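Local coordinates for protein gamma-glutamyltransferase 1 Threonine peptidase. MEROPS family T03 (Pseudomonas nitroreducens, PDB 7D9E) that transfers gamma-glutamyl groups from donors such as glutamine to acceptor amines or water, at residues D36-K41 / T159-A164; A125-T130 / V243-K248. All coordinates share one frame; numbering follows the deposited sequence.

Contact 1 (D36-K41 / T159-A164)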
loop_
_atom_site.group_PDB
_atom_site.type_symbol
_atom_site.label_atom_id
_atom_site.label_comp_id
_atom_site.label_asym_id
_atom_site.label_seq_id
_atom_site.Cartn_x
_atom_site.Cartn_y
_atom_site.Cartn_z
ATOM N N ASP A 36 13.440 -2.344 -5.262
ATOM C CA ASP A 36 14.829 -2.770 -5.176
ATOM C C ASP A 36 15.357 -3.113 -6.560
ATOM O O ASP A 36 14.616 -3.120 -7.550
ATOM C CB ASP A 36 15.062 -3.894 -4.151
ATOM C CG ASP A 36 14.550 -5.268 -4.594
ATOM O OD1 ASP A 36 14.302 -5.491 -5.806
ATOM O OD2 ASP A 36 14.444 -6.158 -3.715
ATOM N N GLN A 37 16.659 -3.382 -6.609
ATOM C CA GLN A 37 17.346 -3.596 -7.877
ATOM C C GLN A 37 16.905 -4.885 -8.555
ATOM O O GLN A 37 16.996 -5.002 -9.779
ATOM C CB GLN A 37 18.856 -3.645 -7.660
ATOM C CG GLN A 37 19.279 -4.780 -6.731
ATOM C CD GLN A 37 20.765 -4.850 -6.527
ATOM O OE1 GLN A 37 21.248 -4.799 -5.392
ATOM N NE2 GLN A 37 21.500 -5.038 -7.604
ATOM N N TYR A 38 16.457 -5.866 -7.774
ATOM C CA TYR A 38 16.071 -7.167 -8.319
ATOM C C TYR A 38 14.721 -7.113 -9.000
ATOM O O TYR A 38 14.563 -7.644 -10.103
ATOM C CB TYR A 38 16.070 -8.175 -7.175
ATOM C CG TYR A 38 17.395 -8.207 -6.447
ATOM C CD1 TYR A 38 18.539 -8.663 -7.089
ATOM C CD2 TYR A 38 17.508 -7.757 -5.133
ATOM C CE1 TYR A 38 19.768 -8.699 -6.429
ATOM C CE2 TYR A 38 18.736 -7.768 -4.479
ATOM C CZ TYR A 38 19.851 -8.245 -5.135
ATOM O OH TYR A 38 21.083 -8.289 -4.505
ATOM N N GLY A 39 13.740 -6.458 -8.381
ATOM C CA GLY A 39 12.472 -6.261 -9.059
ATOM C C GLY A 39 12.628 -5.466 -10.341
ATOM O O GLY A 39 11.970 -5.754 -11.348
ATOM N N ALA A 40 13.498 -4.452 -10.319
ATOM C CA ALA A 40 13.745 -3.646 -11.508
ATOM C C ALA A 40 14.364 -4.483 -12.620
ATOM O O ALA A 40 13.921 -4.422 -13.776
ATOM C CB ALA A 40 14.643 -2.457 -11.164
ATOM N N LYS A 41 15.405 -5.261 -12.292
ATOM C CA LYS A 41 16.081 -6.069 -13.301
ATOM C C LYS A 41 15.121 -7.066 -13.935
ATOM O O LYS A 41 15.120 -7.254 -15.161
ATOM C CB LYS A 41 17.257 -6.822 -12.657
ATOM C CG LYS A 41 17.968 -7.801 -13.592
ATOM C CD LYS A 41 19.088 -8.561 -12.895
ATOM N N THR A 159 19.466 -19.269 -5.165
ATOM C CA THR A 159 20.867 -18.869 -5.160
ATOM C C THR A 159 21.124 -17.544 -4.461
ATOM O O THR A 159 22.293 -17.187 -4.269
ATOM C CB THR A 159 21.444 -18.824 -6.587
ATOM O OG1 THR A 159 20.680 -17.943 -7.411
ATOM C CG2 THR A 159 21.424 -20.216 -7.212
ATOM N N GLY A 160 20.085 -16.811 -4.091
ATOM C CA GLY A 160 20.171 -15.758 -3.102
ATOM C C GLY A 160 20.080 -14.360 -3.699
ATOM O O GLY A 160 20.103 -14.151 -4.914
ATOM N N PHE A 161 19.938 -13.398 -2.786
ATOM C CA PHE A 161 20.047 -11.977 -3.090
ATOM C C PHE A 161 20.802 -11.322 -1.932
ATOM O O PHE A 161 20.908 -11.892 -0.843
ATOM C CB PHE A 161 18.664 -11.320 -3.243
ATOM C CG PHE A 161 17.923 -11.207 -1.951
ATOM C CD1 PHE A 161 17.207 -12.281 -1.453
ATOM C CD2 PHE A 161 17.961 -10.033 -1.221
ATOM C CE1 PHE A 161 16.543 -12.180 -0.260
ATOM C CE2 PHE A 161 17.317 -9.937 -0.027
ATOM C CZ PHE A 161 16.610 -11.012 0.465
ATOM N N LYS A 162 21.324 -10.119 -2.170
ATOM C CA LYS A 162 22.116 -9.389 -1.185
ATOM C C LYS A 162 21.203 -8.553 -0.287
ATOM O O LYS A 162 20.464 -7.684 -0.778
ATOM C CB LYS A 162 23.151 -8.520 -1.903
ATOM C CG LYS A 162 24.080 -7.749 -0.998
ATOM C CD LYS A 162 25.175 -7.037 -1.802
ATOM C CE LYS A 162 26.211 -6.416 -0.878
ATOM N NZ LYS A 162 26.920 -5.263 -1.509
ATOM N N VAL A 163 21.259 -8.829 1.022
ATOM C CA VAL A 163 20.436 -8.122 2.006
ATOM C C VAL A 163 20.898 -6.672 2.124
ATOM O O VAL A 163 22.097 -6.386 2.231
ATOM C CB VAL A 163 20.507 -8.847 3.356
ATOM C CG1 VAL A 163 19.856 -8.028 4.464
ATOM C CG2 VAL A 163 19.833 -10.205 3.246
ATOM N N ALA A 164 19.944 -5.746 2.118
ATOM C CA ALA A 164 20.199 -4.320 2.217
ATOM C C ALA A 164 20.309 -3.852 3.669
ATOM O O ALA A 164 19.751 -4.458 4.587
ATOM C CB ALA A 164 19.051 -3.573 1.528
#

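Contact 2 (A125-T130 / V243-K248)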
loop_
_atom_site.group_PDB
_atom_site.type_symbol
_atom_site.label_atom_id
_atom_site.label_comp_id
_atom_site.label_asym_id
_atom_site.label_seq_id
_atom_site.Cartn_x
_atom_site.Cartn_y
_atom_site.Cartn_z
ATOM N N ALA A 125 -3.321 -13.097 11.252
ATOM C CA ALA A 125 -3.297 -13.235 9.806
ATOM C C ALA A 125 -4.686 -13.261 9.179
ATOM O O ALA A 125 -5.590 -13.963 9.657
ATOM C CB ALA A 125 -2.553 -14.512 9.415
ATOM N N GLY A 126 -4.840 -12.506 8.095
ATOM C CA GLY A 126 -5.938 -12.723 7.180
ATOM C C GLY A 126 -5.594 -13.774 6.137
ATOM O O GLY A 126 -4.437 -14.159 5.971
ATOM N N VAL A 127 -6.620 -14.238 5.423
ATOM C CA VAL A 127 -6.419 -15.238 4.378
ATOM C C VAL A 127 -5.638 -14.595 3.232
ATOM O O VAL A 127 -6.102 -13.582 2.682
ATOM C CB VAL A 127 -7.762 -15.792 3.883
ATOM C CG1 VAL A 127 -7.507 -16.822 2.804
ATOM C CG2 VAL A 127 -8.582 -16.369 5.050
ATOM N N PRO A 128 -4.469 -15.120 2.842
ATOM C CA PRO A 128 -3.647 -14.412 1.838
ATOM C C PRO A 128 -4.298 -14.368 0.461
ATOM O O PRO A 128 -4.879 -15.351 0.004
ATOM C CB PRO A 128 -2.356 -15.235 1.789
ATOM C CG PRO A 128 -2.261 -15.906 3.138
ATOM C CD PRO A 128 -3.717 -16.227 3.480
ATOM N N GLY A 129 -4.117 -13.234 -0.223
ATOM C CA GLY A 129 -4.670 -13.035 -1.552
ATOM C C GLY A 129 -3.684 -12.933 -2.698
ATOM O O GLY A 129 -4.074 -13.042 -3.855
ATOM N N THR A 130 -2.397 -12.733 -2.412
ATOM C CA THR A 130 -1.463 -12.355 -3.468
ATOM C C THR A 130 -1.388 -13.369 -4.610
ATOM O O THR A 130 -1.453 -12.989 -5.784
ATOM C CB THR A 130 -0.096 -12.081 -2.865
ATOM O OG1 THR A 130 -0.243 -10.956 -2.008
ATOM C CG2 THR A 130 0.901 -11.776 -3.945
ATOM N N VAL A 243 -9.956 -22.347 0.134
ATOM C CA VAL A 243 -10.675 -22.694 -1.090
ATOM C C VAL A 243 -11.718 -21.634 -1.427
ATOM O O VAL A 243 -12.070 -21.463 -2.598
ATOM C CB VAL A 243 -11.300 -24.106 -1.039
ATOM C CG1 VAL A 243 -10.225 -25.159 -0.805
ATOM C CG2 VAL A 243 -12.393 -24.160 -0.009
ATOM N N ASP A 244 -12.204 -20.891 -0.439
ATOM C CA ASP A 244 -13.217 -19.873 -0.691
ATOM C C ASP A 244 -12.633 -18.517 -1.086
ATOM O O ASP A 244 -13.400 -17.641 -1.513
ATOM C CB ASP A 244 -14.149 -19.713 0.521
ATOM C CG ASP A 244 -15.101 -20.895 0.692
ATOM O OD1 ASP A 244 -15.090 -21.804 -0.165
ATOM O OD2 ASP A 244 -15.859 -20.925 1.685
ATOM N N TYR A 245 -11.312 -18.322 -0.981
ATOM C CA TYR A 245 -10.736 -17.020 -1.295
ATOM C C TYR A 245 -10.945 -16.665 -2.768
ATOM O O TYR A 245 -10.673 -17.472 -3.662
ATOM C CB TYR A 245 -9.233 -16.959 -0.967
ATOM C CG TYR A 245 -8.777 -15.530 -1.186
ATOM C CD1 TYR A 245 -9.011 -14.558 -0.235
ATOM C CD2 TYR A 245 -8.256 -15.130 -2.412
ATOM C CE1 TYR A 245 -8.671 -13.225 -0.477
ATOM C CE2 TYR A 245 -7.938 -13.815 -2.658
ATOM C CZ TYR A 245 -8.151 -12.876 -1.692
ATOM O OH TYR A 245 -7.839 -11.549 -1.963
ATOM N N GLN A 246 -11.383 -15.429 -3.024
ATOM C CA GLN A 246 -11.498 -14.918 -4.382
ATOM C C GLN A 246 -10.935 -13.500 -4.417
ATOM O O GLN A 246 -11.252 -12.678 -3.555
ATOM C CB GLN A 246 -12.960 -14.895 -4.837
ATOM C CG GLN A 246 -13.541 -16.280 -4.990
ATOM N N ALA A 247 -10.104 -13.217 -5.406
ATOM C CA ALA A 247 -9.816 -11.828 -5.723
ATOM C C ALA A 247 -11.021 -11.258 -6.465
ATOM O O ALA A 247 -11.826 -11.991 -7.047
ATOM C CB ALA A 247 -8.565 -11.728 -6.579
ATOM N N LYS A 248 -11.148 -9.935 -6.434
ATOM C CA LYS A 248 -12.314 -9.294 -7.026
ATOM C C LYS A 248 -11.885 -8.166 -7.944
ATOM O O LYS A 248 -11.134 -7.282 -7.533
ATOM C CB LYS A 248 -13.220 -8.717 -5.930
ATOM C CG LYS A 248 -13.867 -9.789 -5.051
ATOM C CD LYS A 248 -14.695 -9.168 -3.932
#

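Contact 1 (D36-K41 / T159-A164)
Phe161 and Lys162 receive the ring of Tyr38, and the pair illustrates how one tyrosine can join a helix to a short strand through both its face and its hydroxyl. The chain reaches this point from helix 146-159, which it leaves at Gly160 with positive phi. Phe161 then lays its CB over one face of the Tyr38 ring, off centre toward the rim; CB is 4.0 Å from the ring centroid, a CH-pi contact. Its CG sits between the backbone N and the carbonyl carbon (chi1 70°), a rotation that carries the phenyl group past the tyrosine and turns its edge to the same ring, an offset edge-to-face pair with centroids 6.0 Å apart and planes at 72°. The phenyl group continues toward Phe197 and Thr67, and is buried; the backbone of Phe161 pairs with Phe197. At Lys162 the backbone makes the polar link: its N donates to Tyr38 OH over 3.0 Å, with 160° at the hydrogen, while its CB lies 3.3 Å from the same oxygen. Beyond CB the extended lysine leads away. Val163 follows with backbone hydrogen bonds to Gly194 and Glu195. On the far side of the Tyr38 ring, CG of Gln37 lies over the centre, so the ring is sandwiched between its own helix neighbour and Phe161. Asp36, the N-cap residue, accepts from Gly39 N through OD1 at 2.8 Å, and its OD2 reaches Thr67 of helix 53-67. A phenylalanine in place of Tyr38 would probably leave the Lys162 N-H without the hydroxyl that accepts it. The whole is an N-capped helix start, its first-turn tyrosine docked against a two-stranded antiparallel ribbon.

Contact 2 (A125-T130 / V243-K248)
Tyr245 supplies nearly half of the buried surface here, and its ring lies against the backbone of 127-129 as well as against a side chain, an example of an aromatic packed on a loop rather than on a helix. Its CG stands anti to the backbone N (chi1 -174°), which carries the ring out across the Val127-Gly129 backbone. At the near end, CG1 of Val127 meets Tyr245 CD1 at 4.1 Å, the two side chains running past each other in opposite directions. Over the middle of one face stands the carbonyl oxygen of Pro128, 4.1 Å from Tyr245 CG; that oxygen accepts a hydrogen bond from Tyr218. Gly129 comes in at the far end, where its CA is 3.5 Å from Tyr245 CZ and equally far from OH. A CB on this glycine would run into the phenol oxygen, so the close approach depends on a bare backbone. Tyr245 OH is hydrogen-bonded to Arg94 O, and NH2 of Arg69 in the partner chain to Gln246 O. The arrangement ties the loop before helix 130-141 to the link from helix 239-244 into strand 248-257 of the four-stranded antiparallel sheet in this Ntn-clan chain.

The two contacts occupy different regions of the large subunit: their centres are 27 Å apart and their nearest atoms about 14 Å, so neither touches the other. Along the chain their segments alternate, 36-41, 125-130, 159-164 and 243-248, which interleaves the helix-to-strand junction of contact 1 with the strand-flanking loops of contact 2. Contact 1 is peripheral, about 20 Å from the centre of the chain, and only partly buried, whereas contact 2 is fully buried and about 13 Å from that centre. The Tyr245 side chain in contact 2 is about 12 Å from the bound 6-diazenyl-5-oxo-L-norleucine, too far to touch it. Both contacts border the partner chain.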